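Local coordinates for GCN5-related N-acetyltransferase (Kribbella flavida, PDB 4H89), which probably transfers an acyl group, most likely acetyl from acetyl-CoA, to an amine acceptor, as a member of the GNAT family, at the interface of chains A and B. Coordinates in Å, arbitrary orientation; residue numbers count along the deposited sequence, not the author numbering. Chains: chain A/B, GCN5-related N-acetyltransferase.

Contact 1: the interface of chains A and B. Residues chain A 149-153, 168; chain B 126, 147, 149-150, 168, 170.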
ATOM      1  N   ILE A 149       4.634 -10.901  -9.588  1.00 14.02           N
ATOM      2  CA  ILE A 149       5.414 -11.417  -8.438  1.00 15.35           C
ATOM      3  C   ILE A 149       4.589 -12.456  -7.684  1.00 15.21           C
ATOM      4  O   ILE A 149       5.095 -13.401  -7.123  1.00 17.20           O
ATOM      5  CB  ILE A 149       5.762 -10.179  -7.464  1.00 19.12           C
ATOM      6  CG1 ILE A 149       6.732  -9.230  -8.130  1.00 21.62           C
ATOM      7  CG2 ILE A 149       6.192 -10.583  -6.072  1.00 22.30           C
ATOM      8  CD1 ILE A 149       8.014  -9.918  -8.513  1.00 21.54           C
ATOM      9  N   GLY A 150       3.293 -12.210  -7.632  1.00 14.66           N
ATOM     10  CA  GLY A 150       2.354 -13.093  -6.960  1.00 14.88           C
ATOM     11  C   GLY A 150       0.953 -12.475  -7.038  1.00 12.96           C
ATOM     12  O   GLY A 150       0.795 -11.332  -7.486  1.00 13.93           O
ATOM     13  N   THR A 151      -0.054 -13.243  -6.653  1.00 14.51           N
ATOM     14  CA  THR A 151      -1.438 -12.801  -6.719  1.00 13.98           C
ATOM     15  C   THR A 151      -2.123 -13.104  -5.401  1.00 14.58           C
ATOM     16  O   THR A 151      -2.075 -14.237  -4.908  1.00 15.22           O
ATOM     17  CB  THR A 151      -2.169 -13.522  -7.860  1.00 14.52           C
ATOM     18  OG1 THR A 151      -1.433 -13.358  -9.079  1.00 15.73           O
ATOM     19  CG2 THR A 151      -3.598 -12.954  -8.004  1.00 16.12           C
ATOM     20  N   VAL A 152      -2.697 -12.076  -4.798  1.00 14.14           N
ATOM     21  CA  VAL A 152      -3.473 -12.248  -3.588  1.00 13.87           C
ATOM     22  C   VAL A 152      -4.878 -12.697  -4.014  1.00 13.13           C
ATOM     23  O   VAL A 152      -5.567 -11.956  -4.719  1.00 13.92           O
ATOM     24  CB  VAL A 152      -3.541 -10.962  -2.747  1.00 15.48           C
ATOM     25  CG1 VAL A 152      -4.307 -11.232  -1.465  1.00 15.93           C
ATOM     26  CG2 VAL A 152      -2.139 -10.379  -2.450  1.00 17.57           C
ATOM     27  N   PRO A 153      -5.280 -13.901  -3.607  1.00 14.06           N
ATOM     28  CA  PRO A 153      -6.542 -14.415  -4.138  1.00 13.99           C
ATOM     29  C   PRO A 153      -7.739 -13.673  -3.561  1.00 13.68           C
ATOM     30  O   PRO A 153      -7.730 -13.277  -2.395  1.00 14.43           O
ATOM     31  CB  PRO A 153      -6.551 -15.860  -3.671  1.00 15.94           C
ATOM     32  CG  PRO A 153      -5.733 -15.849  -2.429  1.00 18.18           C
ATOM     33  CD  PRO A 153      -4.651 -14.839  -2.677  1.00 16.21           C
ATOM     34  N   VAL A 168       0.484  -8.465  -7.655  1.00 12.66           N
ATOM     35  CA  VAL A 168       1.561  -7.528  -7.394  1.00 13.21           C
ATOM     36  C   VAL A 168       2.499  -7.664  -8.583  1.00 13.08           C
ATOM     37  O   VAL A 168       2.872  -8.775  -8.919  1.00 14.72           O
ATOM     38  CB  VAL A 168       2.299  -7.912  -6.093  1.00 15.38           C
ATOM     39  CG1 VAL A 168       3.476  -6.952  -5.858  1.00 15.84           C
ATOM     40  CG2 VAL A 168       1.294  -7.886  -4.937  1.00 19.42           C
TER
ATOM     41  N   GLN B 126      -4.035  -9.480   4.836  1.00 12.07           N
ATOM     42  CA  GLN B 126      -2.866  -9.326   3.985  1.00 13.91           C
ATOM     43  C   GLN B 126      -1.866  -8.416   4.687  1.00 14.79           C
ATOM     44  O   GLN B 126      -2.250  -7.368   5.219  1.00 15.80           O
ATOM     45  CB  GLN B 126      -3.305  -8.687   2.661  1.00 15.60           C
ATOM     46  CG  GLN B 126      -2.214  -8.396   1.671  1.00 17.20           C
ATOM     47  CD  GLN B 126      -2.741  -7.933   0.359  1.00 16.82           C
ATOM     48  OE1 GLN B 126      -3.875  -8.286  -0.058  1.00 18.62           O
ATOM     49  NE2 GLN B 126      -1.930  -7.173  -0.345  1.00 19.67           N
ATOM     50  N   ARG B 147       0.869 -17.126   4.726  0.50 13.41           N
ATOM     51  CA  ARG B 147       1.846 -17.612   3.772  0.50 14.11           C
ATOM     52  C   ARG B 147       2.368 -16.498   2.912  0.50 13.53           C
ATOM     53  O   ARG B 147       1.702 -15.469   2.696  0.50 14.73           O
ATOM     54  CB  ARG B 147       1.283 -18.707   2.865  0.50 18.39           C
ATOM     55  CG  ARG B 147       0.271 -18.247   1.828  0.50 19.71           C
ATOM     56  CD  ARG B 147      -0.050 -19.321   0.761  0.50 24.76           C
ATOM     57  NE  ARG B 147      -1.200 -18.951  -0.084  0.50 27.42           N
ATOM     58  CZ  ARG B 147      -1.148 -18.721  -1.394  0.50 32.27           C
ATOM     59  NH1 ARG B 147      -2.262 -18.377  -2.061  0.50 31.33           N
ATOM     60  NH2 ARG B 147       0.003 -18.844  -2.044  0.50 37.24           N
ATOM     61  N   ILE B 149       2.828 -14.967  -0.467  1.00 14.02           N
ATOM     62  CA  ILE B 149       2.185 -14.927  -1.803  1.00 15.35           C
ATOM     63  C   ILE B 149       3.247 -14.711  -2.876  1.00 15.21           C
ATOM     64  O   ILE B 149       3.149 -15.181  -3.987  1.00 17.20           O
ATOM     65  CB  ILE B 149       1.128 -13.708  -1.821  1.00 19.12           C
ATOM     66  CG1 ILE B 149      -0.033 -13.993  -0.897  1.00 21.62           C
ATOM     67  CG2 ILE B 149       0.693 -13.284  -3.205  1.00 22.30           C
ATOM     68  CD1 ILE B 149      -0.751 -15.260  -1.274  1.00 21.54           C
ATOM     69  N   GLY B 150       4.244 -13.920  -2.525  1.00 14.66           N
ATOM     70  CA  GLY B 150       5.347 -13.606  -3.418  1.00 14.88           C
ATOM     71  C   GLY B 150       6.284 -12.618  -2.715  1.00 12.96           C
ATOM     72  O   GLY B 150       5.968 -12.116  -1.629  1.00 13.93           O
ATOM     73  N   VAL B 168       4.928 -10.299   0.361  1.00 12.66           N
ATOM     74  CA  VAL B 168       3.511 -10.057   0.559  1.00 13.21           C
ATOM     75  C   VAL B 168       2.979 -11.328   1.201  1.00 13.08           C
ATOM     76  O   VAL B 168       3.236 -12.403   0.687  1.00 14.72           O
ATOM     77  CB  VAL B 168       2.816  -9.820  -0.799  1.00 15.38           C
ATOM     78  CG1 VAL B 168       1.306  -9.627  -0.586  1.00 15.84           C
ATOM     79  CG2 VAL B 168       3.463  -8.606  -1.473  1.00 19.42           C
ATOM     80  N   HIS B 170      -0.335 -13.456   3.297  1.00 12.75           N
ATOM     81  CA  HIS B 170      -1.787 -13.546   3.263  1.00 13.13           C
ATOM     82  C   HIS B 170      -2.274 -14.720   4.068  1.00 12.73           C
ATOM     83  O   HIS B 170      -1.616 -15.758   4.152  1.00 13.17           O
ATOM     84  CB  HIS B 170      -2.207 -13.715   1.815  1.00 14.57           C
ATOM     85  CG  HIS B 170      -3.671 -13.965   1.602  1.00 16.00           C
ATOM     86  ND1 HIS B 170      -4.177 -15.234   1.506  1.00 17.75           N
ATOM     87  CD2 HIS B 170      -4.730 -13.124   1.443  1.00 17.24           C
ATOM     88  CE1 HIS B 170      -5.470 -15.175   1.284  1.00 17.65           C
ATOM     89  NE2 HIS B 170      -5.821 -13.910   1.215  1.00 17.07           N
TER
HETATM   90  O   HOH W   1       0.969 -15.854  -5.791  1.00 21.70           O
HETATM   91  O   HOH W   2      -8.429 -13.605   0.115  1.00 23.55           O
HETATM   92  O   HOH W   3       4.877 -16.202  -5.920  0.50 25.73           O
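The carbonyl oxygen O of B:Ile149 is the best-held polar atom here, gripped by two waters: water 3 at 2.8 Å from that oxygen, and water 1. Water 3 goes on to the carbonyl O of A:Ile149, while water 1 is reached by the backbone N of A:Thr151 at 2.9 Å from its oxygen, nearly straight (166° at H). Within this patch no N or O of one chain is in bonding range of the other, so the two strands 147-152 are linked through water at their backbones. A third water, water 2, lies in the plane of the B:His170 ring at its edge; it meets NE2 of that imidazole at 2.8 Å and also the carbonyl O of A:Pro153.

The rest is mainly van der Waals packing. A:Val152 holds CG1 anti to its backbone N (chi1 -177°); its side chain and that of B:His170 cross obliquely, with CG1 of A:Val152 3.5 Å from CD2 of B:His170. The amide oxygen OE1 of B:Gln126 rests 3.3 Å from CG1 of A:Val152; the glutamine chain, extended beyond CG, brings its amide end obliquely across the valine methyls. B:His170, with CG anti to the backbone N (chi1 174°), meets A:Pro153 tip to tip: CD of the pyrrolidine lies over the centre of one ring face, and CG of A:Pro153 is 3.8 Å from CE1 of B:His170. An alanine in place of B:His170 would remove the imidazole and would probably loosen both A:Val152 and A:Pro153 and lose the link through water 2. Within chain B, CD1 of B:Ile149 caps one face of the B:Arg147 guanidinium. Across the interface, CG2 of B:Ile149 lies 3.4 Å from the carbonyl O of A:Thr151. Near the two-fold axis, A:Val168 and B:Val168 point their CG2 methyls at each other, 4.2 Å apart. The patch joins strands 147-152 and 164-172 of both copies by hydrophobic contact and shared water, and may serve a GNAT dimer if the deposited pair is the biological one.

Contact 2: the interface of chains A and B. Residues chain A 36-39, 155-157, 166; chain B 82-86, 88.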
ATOM      1  N   TYR A  36      -9.562  -0.429  -9.859  0.50 19.13           N
ATOM      2  CA  TYR A  36      -8.800   0.171  -8.745  0.50 20.59           C
ATOM      3  C   TYR A  36      -9.794   0.253  -7.560  0.50 18.53           C
ATOM      4  O   TYR A  36     -10.987   0.460  -7.761  0.50 20.63           O
ATOM      5  CB  TYR A  36      -8.279   1.593  -9.102  0.50 24.75           C
ATOM      6  CG  TYR A  36      -6.990   1.766  -9.985  0.50 30.48           C
ATOM      7  CD1 TYR A  36      -5.725   1.428  -9.516  0.50 33.25           C
ATOM      8  CD2 TYR A  36      -7.054   2.344 -11.264  0.50 33.62           C
ATOM      9  CE1 TYR A  36      -4.567   1.612 -10.303  0.50 34.02           C
ATOM     10  CE2 TYR A  36      -5.909   2.550 -12.045  0.50 32.53           C
ATOM     11  CZ  TYR A  36      -4.646   2.166 -11.579  0.50 31.68           C
ATOM     12  OH  TYR A  36      -3.472   2.366 -12.379  0.50 21.24           O
ATOM     13  N   ALA A  37      -9.322   0.029  -6.341  1.00 18.30           N
ATOM     14  CA  ALA A  37     -10.105   0.197  -5.117  1.00 16.98           C
ATOM     15  C   ALA A  37      -9.882   1.592  -4.511  1.00 17.01           C
ATOM     16  O   ALA A  37      -8.816   1.876  -3.978  1.00 19.17           O
ATOM     17  CB  ALA A  37      -9.731  -0.882  -4.104  1.00 19.58           C
ATOM     18  N   TYR A  38     -10.916   2.427  -4.563  1.00 18.75           N
ATOM     19  CA  TYR A  38     -10.913   3.752  -3.940  1.00 18.38           C
ATOM     20  C   TYR A  38     -12.101   3.904  -3.026  1.00 20.05           C
ATOM     21  O   TYR A  38     -13.113   3.200  -3.168  1.00 20.50           O
ATOM     22  CB  TYR A  38     -11.042   4.819  -5.011  1.00 22.15           C
ATOM     23  CG  TYR A  38      -9.818   5.050  -5.832  1.00 24.48           C
ATOM     24  CD1 TYR A  38      -8.708   5.667  -5.284  1.00 30.62           C
ATOM     25  CD2 TYR A  38      -9.793   4.711  -7.191  1.00 27.78           C
ATOM     26  CE1 TYR A  38      -7.575   5.915  -6.060  1.00 33.73           C
ATOM     27  CE2 TYR A  38      -8.677   4.963  -7.973  1.00 32.68           C
ATOM     28  CZ  TYR A  38      -7.566   5.553  -7.396  1.00 32.57           C
ATOM     29  OH  TYR A  38      -6.463   5.804  -8.178  1.00 40.72           O
ATOM     30  N   ASP A  39     -11.969   4.797  -2.046  1.00 20.46           N
ATOM     31  CA  ASP A  39     -13.141   5.271  -1.298  1.00 22.39           C
ATOM     32  C   ASP A  39     -14.075   5.888  -2.301  1.00 21.27           C
ATOM     33  O   ASP A  39     -13.662   6.722  -3.070  1.00 21.32           O
ATOM     34  CB  ASP A  39     -12.701   6.290  -0.265  1.00 21.70           C
ATOM     35  CG  ASP A  39     -13.855   6.886   0.623  1.00 27.35           C
ATOM     36  OD1 ASP A  39     -15.048   6.960   0.261  1.00 31.72           O
ATOM     37  OD2 ASP A  39     -13.492   7.348   1.736  1.00 40.05           O
ATOM     38  N   ALA A 155      -9.094 -10.906  -3.572  1.00 12.49           N
ATOM     39  CA  ALA A 155      -8.832  -9.657  -2.855  1.00 11.97           C
ATOM     40  C   ALA A 155      -9.618  -8.452  -3.369  1.00 13.22           C
ATOM     41  O   ALA A 155      -9.514  -7.353  -2.837  1.00 13.51           O
ATOM     42  CB  ALA A 155      -7.348  -9.343  -2.833  1.00 13.83           C
ATOM     43  N   PHE A 156     -10.419  -8.653  -4.420  1.00 13.22           N
ATOM     44  CA  PHE A 156     -11.136  -7.534  -5.035  1.00 13.78           C
ATOM     45  C   PHE A 156     -12.491  -8.038  -5.473  1.00 13.36           C
ATOM     46  O   PHE A 156     -12.570  -9.047  -6.163  1.00 13.78           O
ATOM     47  CB  PHE A 156     -10.340  -7.040  -6.269  1.00 14.02           C
ATOM     48  CG  PHE A 156     -10.918  -5.811  -6.945  1.00 12.74           C
ATOM     49  CD1 PHE A 156     -11.886  -5.940  -7.933  1.00 13.93           C
ATOM     50  CD2 PHE A 156     -10.489  -4.543  -6.619  1.00 13.97           C
ATOM     51  CE1 PHE A 156     -12.374  -4.810  -8.553  1.00 15.24           C
ATOM     52  CE2 PHE A 156     -10.964  -3.424  -7.249  1.00 15.47           C
ATOM     53  CZ  PHE A 156     -11.909  -3.555  -8.214  1.00 16.46           C
ATOM     54  N   HIS A 157     -13.577  -7.376  -5.062  1.00 12.79           N
ATOM     55  CA  HIS A 157     -14.941  -7.759  -5.506  1.00 12.88           C
ATOM     56  C   HIS A 157     -15.285  -7.053  -6.814  1.00 13.32           C
ATOM     57  O   HIS A 157     -15.428  -5.845  -6.872  1.00 14.72           O
ATOM     58  CB  HIS A 157     -15.992  -7.444  -4.446  1.00 14.07           C
ATOM     59  CG  HIS A 157     -17.313  -8.028  -4.821  1.00 15.77           C
ATOM     60  ND1 HIS A 157     -18.281  -7.329  -5.489  1.00 15.78           N
ATOM     61  CD2 HIS A 157     -17.762  -9.291  -4.723  1.00 17.15           C
ATOM     62  CE1 HIS A 157     -19.277  -8.141  -5.802  1.00 16.69           C
ATOM     63  NE2 HIS A 157     -19.002  -9.338  -5.324  1.00 17.76           N
ATOM     64  N   LEU A 166      -5.746  -9.893  -6.850  1.00 12.90           N
ATOM     65  CA  LEU A 166      -4.957  -8.705  -7.084  1.00 13.48           C
ATOM     66  C   LEU A 166      -3.482  -9.105  -7.284  1.00 13.37           C
ATOM     67  O   LEU A 166      -2.868  -9.620  -6.355  1.00 14.45           O
ATOM     68  CB  LEU A 166      -5.094  -7.730  -5.908  1.00 13.13           C
ATOM     69  CG  LEU A 166      -6.439  -7.010  -5.740  1.00 13.59           C
ATOM     70  CD1 LEU A 166      -6.379  -6.151  -4.484  1.00 15.79           C
ATOM     71  CD2 LEU A 166      -6.779  -6.163  -6.982  1.00 14.97           C
TER
ATOM     72  N   ARG B  82      -7.600  -2.114   1.817  1.00 13.78           N
ATOM     73  CA  ARG B  82      -7.958  -1.251   0.719  1.00 15.42           C
ATOM     74  C   ARG B  82      -9.426  -0.878   0.920  1.00 15.69           C
ATOM     75  O   ARG B  82     -10.160  -1.584   1.551  1.00 16.01           O
ATOM     76  CB  ARG B  82      -7.811  -1.988  -0.651  1.00 16.56           C
ATOM     77  CG  ARG B  82      -6.355  -2.296  -0.945  1.00 19.76           C
ATOM     78  CD  ARG B  82      -6.060  -3.059  -2.232  1.00 23.26           C
ATOM     79  NE  ARG B  82      -4.670  -2.706  -2.608  1.00 34.04           N
ATOM     80  CZ  ARG B  82      -3.589  -3.444  -2.380  1.00 36.43           C
ATOM     81  NH1 ARG B  82      -2.398  -2.933  -2.680  1.00 36.26           N
ATOM     82  NH2 ARG B  82      -3.672  -4.708  -1.931  1.00 45.79           N
ATOM     83  N   PRO B  83      -9.824   0.259   0.373  1.00 16.02           N
ATOM     84  CA  PRO B  83     -11.211   0.688   0.530  1.00 17.51           C
ATOM     85  C   PRO B  83     -12.113   0.053  -0.501  1.00 16.64           C
ATOM     86  O   PRO B  83     -11.683  -0.660  -1.400  1.00 16.06           O
ATOM     87  CB  PRO B  83     -11.120   2.199   0.304  1.00 20.24           C
ATOM     88  CG  PRO B  83      -9.995   2.339  -0.658  1.00 20.56           C
ATOM     89  CD  PRO B  83      -8.988   1.273  -0.258  1.00 18.06           C
ATOM     90  N   GLY B  84     -13.395   0.344  -0.372  1.00 18.18           N
ATOM     91  CA  GLY B  84     -14.367  -0.060  -1.370  1.00 19.13           C
ATOM     92  C   GLY B  84     -14.347  -1.543  -1.684  1.00 15.93           C
ATOM     93  O   GLY B  84     -14.515  -2.391  -0.816  1.00 17.85           O
ATOM     94  N   PRO B  85     -14.101  -1.880  -2.969  1.00 15.66           N
ATOM     95  CA  PRO B  85     -14.172  -3.282  -3.349  1.00 14.80           C
ATOM     96  C   PRO B  85     -13.009  -4.130  -2.875  1.00 15.29           C
ATOM     97  O   PRO B  85     -13.005  -5.322  -3.117  1.00 14.51           O
ATOM     98  CB  PRO B  85     -14.232  -3.217  -4.875  1.00 18.00           C
ATOM     99  CG  PRO B  85     -13.480  -1.983  -5.219  1.00 16.99           C
ATOM    100  CD  PRO B  85     -13.834  -1.019  -4.123  1.00 16.66           C
ATOM    101  N   GLY B  86     -12.068  -3.530  -2.150  1.00 13.21           N
ATOM    102  CA  GLY B  86     -11.043  -4.332  -1.479  1.00 13.70           C
ATOM    103  C   GLY B  86     -11.156  -4.423   0.030  1.00 13.54           C
ATOM    104  O   GLY B  86     -10.272  -5.007   0.676  1.00 13.41           O
ATOM    105  N   HIS B  88     -12.851  -6.069   2.156  1.00 13.69           N
ATOM    106  CA  HIS B  88     -13.048  -7.342   2.810  1.00 12.36           C
ATOM    107  C   HIS B  88     -11.742  -8.050   3.198  1.00 12.49           C
ATOM    108  O   HIS B  88     -11.775  -9.103   3.827  1.00 12.84           O
ATOM    109  CB  HIS B  88     -13.877  -8.274   1.907  1.00 13.27           C
ATOM    110  CG  HIS B  88     -13.252  -8.505   0.592  1.00 12.99           C
ATOM    111  ND1 HIS B  88     -13.236  -7.545  -0.393  1.00 13.51           N
ATOM    112  CD2 HIS B  88     -12.524  -9.541   0.138  1.00 13.51           C
ATOM    113  CE1 HIS B  88     -12.553  -7.995  -1.427  1.00 13.44           C
ATOM    114  NE2 HIS B  88     -12.111  -9.212  -1.122  1.00 13.09           N
TER
HETATM  115  O   HOH W   4      -8.158  -5.899  -0.904  1.00 13.78           O
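In this GNAT-family acetyltransferase, a proline-glycine turn of chain B, which includes the 3-10 helix 84-86, is inserted between the loop 36-39 and the segment 155-157 of chain A. The tight part is centred on B:Pro85, which has 74 Å² of its surface hidden by the partner. Its carbonyl O accepts a hydrogen bond from the backbone N of A:His157 at 2.9 Å; the bond is almost linear (169° at H), and the donor lies in the carbonyl plane. The same proline packs against the ring of A:Phe156, the two side chains running side by side and pointing the same way. CG of the pyrrolidine stands 3.5 Å from CE2 of the phenyl, and CB sits above one face, displaced toward the rim. The phenylalanine is placed there by having CG anti to its backbone N (chi1 -176°), while the carbonyl O of A:Tyr36 and the N of A:Ala37 lie in plane at its edge. B:His88 holds CG in the crowded position between backbone N and carbonyl carbon (chi1 58°), which brings CE1 of the imidazole to 3.4 Å from the carbonyl O of A:Ala155; N of A:Phe156 and O of B:Pro85 lie in plane at the edge of its ring.

On the other flank, B:Pro83 presses its pyrrolidine against the backbone of A:Tyr38 and A:Asp39, with CG 3.4 Å from N of A:Asp39. The methyl CB of A:Ala37 fits into the same turn, 3.3 Å from the carbonyl O of B:Pro83.

The looser, wetter side lies toward A:Leu166. There water 4 bridges the carbonyl oxygens of A:Ala155 and B:Gly86, at 2.8 Å from O of A:Ala155, so two acceptors that could not bond each other share a donor. Alongside it, B:Arg82, extended from CG to NE, meets A:Leu166 tip to tip: its CD is 3.8 Å from the methyl CD1, an apolar touch of the aliphatic part.

The centres of the C-alpha atoms of contact 1 and contact 2 are about 15 Å apart, and both belong to the same two-fold symmetric interface between chains A and B. No residue is common to the two, but strand 164-172 of chain A serves both: A:Val168 lies in contact 1 and A:Leu166 in contact 2. The chain A segment also continues from A:Pro153 in the first to A:Ala155 in the second. Contact 1 includes the axis, where A:Val168 meets B:Val168, and symmetry repeats the pairs of both contacts with the chains exchanged. Together they suggest a continuous dimer interface, although the structure alone does not prove it biological.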